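Local coordinates for ribokinase (Staphylococcus aureus, PDB 3RY7), which phosphorylates D-ribose at O-5 in a reaction that requires ATP and magnesium, and is activated by monovalent cations, at residues Ala97-Thr100 against Gln106-Ile109; Val68-Leu73 against Ile86-Glu91; Ala139-Pro144 against Lys170-Glu175; Asn45-Thr50 against Ala79-Ser84; Ala51-Asp56 against Ile257-Ser262. All coordinates share one frame; numbering follows the deposited sequence.

Contact 1: residues Ala97-Thr100 against Gln106-Ile109; sequences AFIT and QNTI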
# COMPACT_ATOMS: atom_id res chain seq x y z
N ALA A 97 -8.43 5.27 18.74
CA ALA A 97 -7.94 6.54 18.26
C ALA A 97 -8.84 7.05 17.13
O ALA A 97 -9.26 6.29 16.25
CB ALA A 97 -6.49 6.42 17.78
N PHE A 98 -9.12 8.34 17.16
CA PHE A 98 -9.95 8.97 16.16
C PHE A 98 -9.09 9.95 15.37
O PHE A 98 -8.66 10.99 15.88
CB PHE A 98 -11.13 9.64 16.85
CG PHE A 98 -11.82 8.73 17.85
CD1 PHE A 98 -11.53 8.80 19.20
CD2 PHE A 98 -12.74 7.76 17.41
CE1 PHE A 98 -12.15 7.96 20.12
CE2 PHE A 98 -13.36 6.90 18.33
CZ PHE A 98 -13.07 7.00 19.68
N ILE A 99 -8.83 9.57 14.13
CA ILE A 99 -7.85 10.24 13.28
C ILE A 99 -8.48 10.85 12.02
O ILE A 99 -9.04 10.12 11.19
CB ILE A 99 -6.77 9.23 12.86
CG1 ILE A 99 -6.10 8.63 14.10
CG2 ILE A 99 -5.74 9.89 11.96
CD1 ILE A 99 -5.28 7.38 13.84
N THR A 100 -8.41 12.17 11.89
CA THR A 100 -8.90 12.84 10.70
C THR A 100 -7.74 13.20 9.78
O THR A 100 -6.88 14.00 10.15
CB THR A 100 -9.69 14.11 11.05
OG1 THR A 100 -10.63 13.82 12.08
CG2 THR A 100 -10.44 14.64 9.82
N GLN A 106 -2.04 15.27 6.53
CA GLN A 106 -1.91 15.63 7.93
C GLN A 106 -2.81 14.71 8.75
O GLN A 106 -3.98 14.49 8.39
CB GLN A 106 -2.33 17.08 8.19
CG GLN A 106 -1.67 18.13 7.29
CD GLN A 106 -1.79 19.51 7.90
OE1 GLN A 106 -1.74 19.66 9.12
NE2 GLN A 106 -1.93 20.53 7.06
N ASN A 107 -2.28 14.15 9.83
CA ASN A 107 -3.09 13.40 10.77
C ASN A 107 -3.40 14.29 11.96
O ASN A 107 -2.51 14.90 12.53
CB ASN A 107 -2.35 12.14 11.23
CG ASN A 107 -2.46 11.00 10.23
OD1 ASN A 107 -3.12 11.12 9.20
ND2 ASN A 107 -1.82 9.88 10.54
N THR A 108 -4.67 14.41 12.30
CA THR A 108 -5.06 14.99 13.58
C THR A 108 -5.68 13.88 14.41
O THR A 108 -6.67 13.27 13.99
CB THR A 108 -6.10 16.08 13.40
OG1 THR A 108 -5.48 17.20 12.75
CG2 THR A 108 -6.63 16.52 14.74
N ILE A 109 -5.09 13.60 15.57
CA ILE A 109 -5.46 12.41 16.34
C ILE A 109 -5.95 12.68 17.77
O ILE A 109 -5.36 13.47 18.50
CB ILE A 109 -4.30 11.41 16.42
CG1 ILE A 109 -3.87 10.99 15.02
CG2 ILE A 109 -4.71 10.19 17.23
CD1 ILE A 109 -2.59 11.62 14.55
O HOH W 1 -9.34 13.43 14.61
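In the β hairpin of strands 95-101 and 107-112, A97 CB lies 4.2 Å from I109 CG2. The hairpin is one side of the small four-stranded sheet that serves as the lid over the sugar site in the ribokinase fold, and A97 also touches D14, a probable substrate residue. F98 contributes mainly its backbone: the carbonyl O takes a CA-H···O contact from I109 CA at 3.5 Å. I99 and I109 form an antiparallel non-hydrogen-bonded pair. Their side chains lie side by side and point the same way, with CG1 against CG1 at 3.4 Å, tighter than usual for two carbons. With CG1 beside the backbone N (chi1 -58°), the CG2 branch of I99 is left to meet N107, 3.9 Å from its CG. T100 and T108 are the hydrogen-bonded pair, on the other face from the isoleucines. T100 N gives to T108 O at 2.9 Å and T108 N to T100 O at 3.1 Å. A water donates to F98 O and T108 O and is also hydrogen-bonded to T100 OG1, 2.9 Å from the water oxygen.

Contact 2: residues Val68-Leu73 against Ile86-Glu91; sequences VADFIL and IIKTAE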
# COMPACT_ATOMS: atom_id res chain seq x y z
N VAL A 68 -14.45 -5.12 19.58
CA VAL A 68 -14.08 -4.24 18.47
C VAL A 68 -12.66 -4.49 17.95
O VAL A 68 -12.34 -4.11 16.83
CB VAL A 68 -14.27 -2.74 18.79
CG1 VAL A 68 -15.75 -2.40 18.91
CG2 VAL A 68 -13.54 -2.35 20.05
N ALA A 69 -11.82 -5.14 18.75
CA ALA A 69 -10.46 -5.45 18.30
C ALA A 69 -10.28 -6.92 17.94
O ALA A 69 -9.16 -7.39 17.81
CB ALA A 69 -9.45 -5.04 19.35
N ASP A 70 -11.39 -7.65 17.79
CA ASP A 70 -11.30 -9.06 17.46
C ASP A 70 -10.53 -9.28 16.16
O ASP A 70 -9.89 -10.32 15.98
CB ASP A 70 -12.69 -9.70 17.37
CG ASP A 70 -13.32 -9.97 18.74
OD1 ASP A 70 -12.68 -9.71 19.78
OD2 ASP A 70 -14.47 -10.46 18.76
N PHE A 71 -10.60 -8.32 15.24
CA PHE A 71 -9.88 -8.51 13.98
C PHE A 71 -8.39 -8.37 14.21
O PHE A 71 -7.59 -9.04 13.55
CB PHE A 71 -10.38 -7.57 12.88
CG PHE A 71 -10.00 -6.13 13.08
CD1 PHE A 71 -10.80 -5.29 13.83
CD2 PHE A 71 -8.86 -5.62 12.48
CE1 PHE A 71 -10.46 -3.96 14.01
CE2 PHE A 71 -8.51 -4.29 12.65
CZ PHE A 71 -9.31 -3.46 13.41
N ILE A 72 -8.02 -7.53 15.16
CA ILE A 72 -6.63 -7.39 15.55
C ILE A 72 -6.11 -8.68 16.18
O ILE A 72 -5.03 -9.13 15.86
CB ILE A 72 -6.42 -6.22 16.54
CG1 ILE A 72 -7.07 -4.94 15.98
CG2 ILE A 72 -4.94 -6.02 16.82
CD1 ILE A 72 -7.01 -3.73 16.94
N LEU A 73 -6.90 -9.28 17.06
CA LEU A 73 -6.49 -10.53 17.69
C LEU A 73 -6.18 -11.58 16.63
O LEU A 73 -5.25 -12.38 16.78
CB LEU A 73 -7.56 -11.03 18.65
CG LEU A 73 -7.98 -10.07 19.78
CD1 LEU A 73 -9.07 -10.66 20.67
CD2 LEU A 73 -6.78 -9.67 20.61
N ILE A 86 -3.45 -11.91 27.07
CA ILE A 86 -4.31 -10.77 26.77
C ILE A 86 -5.53 -10.76 27.70
O ILE A 86 -6.19 -11.78 27.90
CB ILE A 86 -4.79 -10.79 25.32
CG1 ILE A 86 -3.60 -10.61 24.38
CG2 ILE A 86 -5.84 -9.70 25.09
CD1 ILE A 86 -3.97 -10.69 22.93
N ILE A 87 -5.82 -9.58 28.25
CA ILE A 87 -6.87 -9.40 29.23
C ILE A 87 -8.08 -8.70 28.60
O ILE A 87 -7.91 -7.77 27.82
CB ILE A 87 -6.36 -8.51 30.38
CG1 ILE A 87 -5.13 -9.15 31.03
CG2 ILE A 87 -7.45 -8.26 31.42
CD1 ILE A 87 -4.01 -8.16 31.25
N LYS A 88 -9.29 -9.16 28.94
CA LYS A 88 -10.52 -8.48 28.50
C LYS A 88 -11.27 -7.99 29.71
O LYS A 88 -11.41 -8.71 30.69
CB LYS A 88 -11.42 -9.39 27.68
CG LYS A 88 -10.77 -9.94 26.44
CD LYS A 88 -11.79 -10.58 25.50
CE LYS A 88 -11.11 -11.40 24.40
NZ LYS A 88 -12.10 -12.00 23.44
N THR A 89 -11.75 -6.76 29.63
CA THR A 89 -12.44 -6.16 30.76
C THR A 89 -13.72 -5.47 30.30
O THR A 89 -13.78 -4.93 29.18
CB THR A 89 -11.58 -5.13 31.46
OG1 THR A 89 -12.30 -4.64 32.59
CG2 THR A 89 -11.24 -3.96 30.53
N ALA A 90 -14.73 -5.50 31.16
CA ALA A 90 -16.01 -4.83 30.90
C ALA A 90 -15.97 -3.47 31.56
O ALA A 90 -16.89 -2.68 31.42
CB ALA A 90 -17.16 -5.65 31.45
N GLU A 91 -14.89 -3.19 32.27
CA GLU A 91 -14.68 -1.92 32.94
C GLU A 91 -14.61 -0.73 31.97
O GLU A 91 -14.94 0.41 32.33
CB GLU A 91 -13.39 -1.98 33.76
CG GLU A 91 -12.92 -0.64 34.35
CD GLU A 91 -11.73 -0.79 35.31
OE1 GLU A 91 -11.33 0.21 35.95
OE2 GLU A 91 -11.20 -1.92 35.42
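The connection between strand 56-64 and strand 87-89 passes through helix 70-78, and L73 on the first turn of that helix faces I86, just ahead of the second strand. The apolar touch is between L73 CD2 and I86 CD1, 3.8 Å apart. In I86, chi2 of 177° carries CD1 outward to make it. The side chains cross at a slant; only their ends meet, and the nearest CA atoms, of L73 and I86, are 9.3 Å apart. The two elements belong to a β-α-β unit of the large Rossmann-like sheet, where the helix packs against the strands and 87-89 is the outermost strand at its end of the sheet within the chain. L73 also rests on I63, and I86 on T61, both of strand 56-64, to which I87 and T89 are joined by backbone hydrogen bonds. Further along, the nearly straight chain of K88 runs out towards the helix. Its NZ stops 4.3 Å from L73 CD1 and 4.4 Å from D70 OD1. At the second distance the opposite charges are not in direct contact, so any attraction is probably weak, and both residues lie at the surface. A glycerol molecule, probably from the crystallisation liquor, approaches the K88 side chain. T89 OG1 accepts a hydrogen bond from E91 N at 3.0 Å, an ST turn.

Contact 3: residues Ala139-Pro144 against Lys170-Glu175; sequences AQLEVP and KALPNE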
# COMPACT_ATOMS: atom_id res chain seq x y z
N ALA A 139 7.89 -1.77 26.92
CA ALA A 139 6.66 -1.08 27.26
C ALA A 139 6.61 0.29 26.60
O ALA A 139 7.64 0.83 26.24
CB ALA A 139 6.53 -0.93 28.77
N GLN A 140 5.41 0.84 26.47
CA GLN A 140 5.18 2.21 26.09
C GLN A 140 4.22 2.86 27.05
O GLN A 140 3.68 2.21 27.90
CB GLN A 140 4.63 2.33 24.67
CG GLN A 140 5.17 1.35 23.72
CD GLN A 140 4.56 0.02 23.88
OE1 GLN A 140 3.43 -0.10 24.24
NE2 GLN A 140 5.32 -0.98 23.65
N LEU A 141 4.00 4.13 26.90
CA LEU A 141 3.18 4.85 27.87
C LEU A 141 1.69 4.97 27.51
O LEU A 141 1.02 5.86 28.00
CB LEU A 141 3.78 6.23 28.16
CG LEU A 141 5.22 6.23 28.70
CD1 LEU A 141 5.73 7.65 28.94
CD2 LEU A 141 5.27 5.44 30.00
N GLU A 142 1.18 4.09 26.64
CA GLU A 142 -0.28 4.02 26.40
C GLU A 142 -0.94 3.03 27.37
O GLU A 142 -2.10 2.64 27.21
CB GLU A 142 -0.58 3.68 24.94
CG GLU A 142 -0.08 4.78 23.98
CD GLU A 142 -0.55 4.63 22.54
OE1 GLU A 142 -0.78 3.48 22.08
OE2 GLU A 142 -0.69 5.67 21.86
N VAL A 143 -0.18 2.68 28.41
CA VAL A 143 -0.63 1.80 29.47
C VAL A 143 -0.16 2.47 30.79
O VAL A 143 0.74 3.32 30.76
CB VAL A 143 -0.03 0.39 29.20
CG1 VAL A 143 0.77 -0.11 30.36
CG2 VAL A 143 -1.09 -0.61 28.73
N PRO A 144 -0.79 2.13 31.94
CA PRO A 144 -0.47 2.97 33.10
C PRO A 144 0.91 2.69 33.69
O PRO A 144 1.40 1.56 33.68
CB PRO A 144 -1.57 2.62 34.12
CG PRO A 144 -2.65 1.93 33.30
CD PRO A 144 -1.91 1.22 32.20
N LYS A 170 5.51 11.90 28.77
CA LYS A 170 4.96 12.29 30.06
C LYS A 170 6.02 12.13 31.15
O LYS A 170 7.03 11.45 30.94
CB LYS A 170 3.66 11.53 30.38
CG LYS A 170 3.75 10.02 30.28
CD LYS A 170 2.40 9.36 30.61
CE LYS A 170 1.46 9.33 29.41
NZ LYS A 170 0.29 8.42 29.62
N ALA A 171 5.81 12.78 32.28
CA ALA A 171 6.77 12.73 33.38
C ALA A 171 6.76 11.33 34.00
O ALA A 171 5.70 10.72 34.18
CB ALA A 171 6.43 13.78 34.42
N LEU A 172 7.94 10.83 34.33
CA LEU A 172 8.07 9.52 34.96
C LEU A 172 8.58 9.66 36.40
O LEU A 172 9.39 10.53 36.69
CB LEU A 172 9.03 8.65 34.15
CG LEU A 172 8.82 8.66 32.63
CD1 LEU A 172 9.86 7.79 31.96
CD2 LEU A 172 7.42 8.20 32.26
N PRO A 173 8.09 8.80 37.31
CA PRO A 173 8.62 8.77 38.68
C PRO A 173 9.91 7.96 38.76
O PRO A 173 10.16 7.08 37.92
CB PRO A 173 7.51 8.05 39.45
CG PRO A 173 6.91 7.11 38.44
CD PRO A 173 6.98 7.85 37.12
N ASN A 174 10.72 8.24 39.77
CA ASN A 174 12.00 7.57 39.94
C ASN A 174 11.80 6.07 40.09
O ASN A 174 12.63 5.28 39.64
CB ASN A 174 12.75 8.13 41.16
CG ASN A 174 13.06 9.60 41.01
OD1 ASN A 174 13.13 10.12 39.89
ND2 ASN A 174 13.25 10.29 42.14
N GLU A 175 10.69 5.70 40.73
CA GLU A 175 10.34 4.30 40.90
C GLU A 175 10.38 3.55 39.55
O GLU A 175 10.67 2.35 39.51
CB GLU A 175 8.97 4.19 41.57
CG GLU A 175 8.59 2.79 42.03
CD GLU A 175 7.23 2.78 42.74
OE1 GLU A 175 6.42 1.85 42.48
OE2 GLU A 175 6.97 3.71 43.55
O HOH W 2 -1.29 8.02 27.70
O HOH W 3 1.23 6.01 31.10
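The carbonyl of L141 is met in its own plane by the ammonium group of K170, NZ standing 3.1 Å from O with a C=O···N angle of 160°. The approach is therefore close to head-on. Two waters elaborate the link: one donates to L141 O and accepts from K170 NZ, and the other accepts from NZ at 3.0 Å and donates to V143 O. The ammonium thus serves L141 O and the second of these waters, while the first is modelled at a doubtfully short distance from it. The second flat group, the carboxylate of E142, has its partners elsewhere: OE1 receives S10 OG and the backbone N of K42, and OE2 is hydrogen-bonded to O1 of a glycerol, probably from the crystallisation liquor, consistent with its assignment to the sugar site. E142 points its CB away from 170-175; the lysine instead binds the carbonyl of the residue before it. The aliphatic part of K170 is packed as well. Its chain slides past L141 in the opposite direction, and CG comes 3.4 Å from L141 CD1, closer than usual for carbons. The bend at chi3 (83°) turns the end of the chain back so that NZ reaches the carbonyl. The same methyl also meets L172 CD2 at 3.8 Å, roughly at right angles to the K170 CG approach. The contact joins the chain leading out of strand 136-140 to the loop ahead of helix 174-177, with I148 of helix 145-157 and L164 of strand 161-165 also against L141, and L164 touching L172 too.

Contact 4: residues Asn45-Thr50 against Ala79-Ser84; sequences NQAIAT and AHIDTS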
# COMPACT_ATOMS: atom_id res chain seq x y z
N ASN A 45 1.41 -2.37 17.56
CA ASN A 45 2.36 -2.10 16.48
C ASN A 45 3.70 -2.75 16.78
O ASN A 45 4.27 -3.45 15.94
CB ASN A 45 2.57 -0.59 16.31
CG ASN A 45 1.36 0.12 15.70
OD1 ASN A 45 0.39 -0.50 15.26
ND2 ASN A 45 1.42 1.45 15.68
N GLN A 46 4.22 -2.52 17.99
CA GLN A 46 5.55 -3.00 18.32
C GLN A 46 5.55 -4.51 18.43
O GLN A 46 6.51 -5.16 18.04
CB GLN A 46 6.08 -2.32 19.60
CG GLN A 46 6.36 -0.81 19.39
CD GLN A 46 6.84 -0.10 20.64
OE1 GLN A 46 7.24 -0.75 21.61
NE2 GLN A 46 6.82 1.23 20.62
N ALA A 47 4.46 -5.07 18.93
CA ALA A 47 4.32 -6.52 19.06
C ALA A 47 4.33 -7.20 17.69
O ALA A 47 5.01 -8.20 17.49
CB ALA A 47 3.05 -6.86 19.83
N ILE A 48 3.55 -6.67 16.76
CA ILE A 48 3.49 -7.22 15.41
C ILE A 48 4.84 -7.05 14.70
O ILE A 48 5.27 -7.94 13.99
CB ILE A 48 2.37 -6.55 14.57
CG1 ILE A 48 1.00 -7.07 15.02
CG2 ILE A 48 2.60 -6.80 13.07
CD1 ILE A 48 -0.16 -6.16 14.62
N ALA A 49 5.50 -5.92 14.90
CA ALA A 49 6.84 -5.72 14.34
C ALA A 49 7.84 -6.76 14.87
O ALA A 49 8.47 -7.47 14.08
CB ALA A 49 7.34 -4.30 14.59
N THR A 50 7.98 -6.86 16.20
CA THR A 50 8.96 -7.81 16.73
C THR A 50 8.63 -9.22 16.26
O THR A 50 9.52 -10.00 15.94
CB THR A 50 9.08 -7.79 18.29
OG1 THR A 50 8.02 -8.56 18.87
CG2 THR A 50 9.01 -6.39 18.82
N ALA A 79 0.44 -13.72 13.16
CA ALA A 79 1.85 -13.37 13.36
C ALA A 79 2.53 -14.30 14.37
O ALA A 79 3.71 -14.18 14.63
CB ALA A 79 1.99 -11.92 13.78
N HIS A 80 1.76 -15.24 14.91
CA HIS A 80 2.26 -16.18 15.91
C HIS A 80 2.66 -15.53 17.23
O HIS A 80 3.55 -16.00 17.95
CB HIS A 80 3.39 -17.05 15.33
CG HIS A 80 2.92 -17.98 14.25
ND1 HIS A 80 3.14 -17.75 12.91
CD2 HIS A 80 2.20 -19.13 14.32
CE1 HIS A 80 2.60 -18.72 12.20
NE2 HIS A 80 2.02 -19.57 13.03
N ILE A 81 1.98 -14.44 17.56
CA ILE A 81 2.14 -13.82 18.86
C ILE A 81 1.37 -14.63 19.88
O ILE A 81 0.20 -14.95 19.66
CB ILE A 81 1.61 -12.40 18.85
CG1 ILE A 81 2.46 -11.54 17.90
CG2 ILE A 81 1.60 -11.84 20.26
CD1 ILE A 81 1.79 -10.25 17.44
N ASP A 82 2.01 -14.99 20.98
CA ASP A 82 1.33 -15.75 22.03
C ASP A 82 0.33 -14.81 22.71
O ASP A 82 0.71 -13.78 23.26
CB ASP A 82 2.34 -16.35 23.02
CG ASP A 82 1.66 -17.08 24.19
OD1 ASP A 82 2.38 -17.60 25.07
OD2 ASP A 82 0.42 -17.15 24.24
N THR A 83 -0.94 -15.17 22.64
CA THR A 83 -2.01 -14.30 23.13
C THR A 83 -2.59 -14.76 24.47
O THR A 83 -3.60 -14.22 24.93
CB THR A 83 -3.13 -14.18 22.10
OG1 THR A 83 -3.45 -15.48 21.59
CG2 THR A 83 -2.67 -13.30 20.92
N SER A 84 -1.93 -15.73 25.10
CA SER A 84 -2.36 -16.31 26.38
C SER A 84 -2.61 -15.31 27.50
O SER A 84 -3.35 -15.58 28.44
CB SER A 84 -1.31 -17.29 26.90
OG SER A 84 -1.11 -18.34 25.99
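I81 and I48 meet at about a right angle, with the CD1 end of I81 driven into the flank of helix 42-52. That methyl makes the closest contacts: it lies 4.1 Å from I48 CG1, 4.3 Å from A47 CB and 3.8 Å from A47 O, so it lies against A47 and I48, successive residues of the helix. The torsions of I81 place it there, with CG1 beside the backbone N and chi2 of 161° extending CD1 outward. No hydrogen bond crosses between the segments. The loop that carries I81 is braced by its own turns: H80 ends helix 70-78 in a Schellman motif, and D82 OD2 accepts S84 N in an Asx turn as well as S84 OG at 2.6 Å. The hydroxyl uses the syn lone pair, whereas the amide comes from 37° above the carboxylate plane. N45 and Q46, on the same helix, hydrogen-bond D254, the probable catalytic base. Around the contact, F76 of helix 70-78 packs on both I48 and I81, F59 of strand 56-64 covers A47 and I81, and Q292 of the second subunit packs on I48.

Contact 5: residues Ala51-Asp56 against Ile257-Ser262; sequences ARMQAD and IGAFVS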
# COMPACT_ATOMS: atom_id res chain seq x y z
N ALA A 51 7.34 -9.55 16.22
CA ALA A 51 6.90 -10.89 15.81
C ALA A 51 7.14 -11.17 14.32
O ALA A 51 7.49 -12.28 13.92
CB ALA A 51 5.44 -11.11 16.19
N ARG A 52 6.94 -10.16 13.48
CA ARG A 52 7.22 -10.32 12.05
C ARG A 52 8.72 -10.39 11.80
O ARG A 52 9.16 -10.91 10.78
CB ARG A 52 6.55 -9.24 11.20
CG ARG A 52 5.10 -9.59 10.86
CD ARG A 52 4.35 -8.48 10.12
NE ARG A 52 2.92 -8.77 10.15
CZ ARG A 52 1.96 -7.87 9.91
NH1 ARG A 52 2.27 -6.62 9.59
NH2 ARG A 52 0.68 -8.25 9.99
N MET A 53 9.51 -9.88 12.76
CA MET A 53 10.95 -10.05 12.71
C MET A 53 11.36 -11.40 13.27
O MET A 53 12.53 -11.69 13.43
CB MET A 53 11.64 -8.94 13.51
CG MET A 53 11.60 -7.59 12.83
SD MET A 53 11.72 -7.86 11.06
CE MET A 53 11.95 -6.19 10.48
N GLN A 54 10.36 -12.22 13.59
CA GLN A 54 10.56 -13.60 14.05
C GLN A 54 11.15 -13.76 15.47
O GLN A 54 11.67 -14.82 15.83
CB GLN A 54 11.35 -14.40 13.02
CG GLN A 54 10.70 -14.32 11.65
CD GLN A 54 11.18 -15.41 10.71
OE1 GLN A 54 11.63 -16.48 11.14
NE2 GLN A 54 11.06 -15.15 9.40
N ALA A 55 11.06 -12.71 16.27
CA ALA A 55 11.31 -12.83 17.70
C ALA A 55 10.18 -13.68 18.30
O ALA A 55 9.05 -13.66 17.80
CB ALA A 55 11.37 -11.46 18.36
N ASP A 56 10.51 -14.45 19.33
CA ASP A 56 9.52 -15.21 20.10
C ASP A 56 8.69 -14.21 20.88
O ASP A 56 9.12 -13.73 21.94
CB ASP A 56 10.26 -16.10 21.10
CG ASP A 56 10.03 -17.57 20.86
OD1 ASP A 56 9.36 -18.20 21.72
OD2 ASP A 56 10.54 -18.11 19.85
N ILE A 257 11.42 0.19 16.87
CA ILE A 257 11.60 -0.40 18.20
C ILE A 257 11.44 -1.91 18.17
O ILE A 257 12.22 -2.64 18.79
CB ILE A 257 10.63 0.22 19.21
CG1 ILE A 257 11.11 1.62 19.56
CG2 ILE A 257 10.57 -0.63 20.47
CD1 ILE A 257 10.01 2.56 19.88
N GLY A 258 10.45 -2.39 17.43
CA GLY A 258 10.19 -3.81 17.39
C GLY A 258 11.37 -4.55 16.80
O GLY A 258 11.81 -5.58 17.33
N ALA A 259 11.88 -3.99 15.71
CA ALA A 259 12.96 -4.62 14.96
C ALA A 259 14.28 -4.50 15.73
O ALA A 259 15.06 -5.45 15.81
CB ALA A 259 13.07 -4.00 13.57
N PHE A 260 14.51 -3.31 16.29
CA PHE A 260 15.69 -3.04 17.12
C PHE A 260 15.81 -4.12 18.16
O PHE A 260 16.82 -4.81 18.24
CB PHE A 260 15.58 -1.66 17.78
CG PHE A 260 16.59 -1.41 18.88
CD1 PHE A 260 16.19 -1.33 20.21
CD2 PHE A 260 17.94 -1.24 18.59
CE1 PHE A 260 17.11 -1.09 21.23
CE2 PHE A 260 18.87 -1.01 19.60
CZ PHE A 260 18.45 -0.94 20.92
N VAL A 261 14.74 -4.30 18.94
CA VAL A 261 14.73 -5.30 20.00
C VAL A 261 14.87 -6.75 19.48
O VAL A 261 15.49 -7.59 20.13
CB VAL A 261 13.47 -5.16 20.89
CG1 VAL A 261 13.38 -6.30 21.87
CG2 VAL A 261 13.52 -3.83 21.61
N SER A 262 14.30 -7.04 18.30
CA SER A 262 14.42 -8.38 17.71
C SER A 262 15.88 -8.74 17.41
O SER A 262 16.28 -9.91 17.44
CB SER A 262 13.58 -8.48 16.42
OG SER A 262 14.16 -7.73 15.35
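M53 and A55 straddle the turn that ends helix 42-52 and lie against helix 252-263: M53 CA is 6.2 Å from A259 CA, and A55 CA is 5.4 Å from S262 CA. Between them Q54 has positive phi (71°) and closes the helix as a Schellman motif, with its CB directed away, while M53 and A55 on either side of it point toward the second helix. M53 carries most of the packing. Its CG lies beside the backbone N and its chain bends at chi2 (-35°), which curls the thioether over the partner helix until CE is 3.9 Å from A259 CB. Nearer its base, M53 CB is 3.3 Å from S262 OG, a hydroxyl pressed against a carbon. That hydroxyl looks back into its own helix: with OG between the backbone N and carbonyl carbon (chi1 71°), it donates to A259 O, though the 2.5 Å modelled between those oxygens is very short and its exact length doubtful. A55 adds a light touch, its CB 4.2 Å from S262 CB. No hydrogen bond links the two segments, and the touching groups are carbons, apart from the S262 hydroxyl. Beyond them, A281 of helix 271-283 packs on M53 and A259, and V5 of strand 4-8 touches A55 and V261; V301 of the second subunit packs on M53, and the carbonyls of its Q292 and I295 are hydrogen-bonded to R52 NH1.

Contacts 4 and 5 are the buried ones, their centres 9 Å apart, both using helix 42-52 and both reaching the second subunit; neither has a hydrogen bond across its segments, and carbon packing dominates. Contact 3, partly buried, instead mixes a lysine-to-carbonyl bond and waters with leucine packing, and a probable hydrogen bond from Q140 NE2 to Q46 OE1 (2.8 Å) ties it to contact 4. Contact 1, also partly buried, belongs to the small sheet and relies on strand pairing. Contact 2 is the surface case, with one methyl pair and a distant charge pair; its segment 86-91 follows 79-84 of contact 4 closely in sequence. Contacts 1 and 5 lie on opposite sides of the chain's centre.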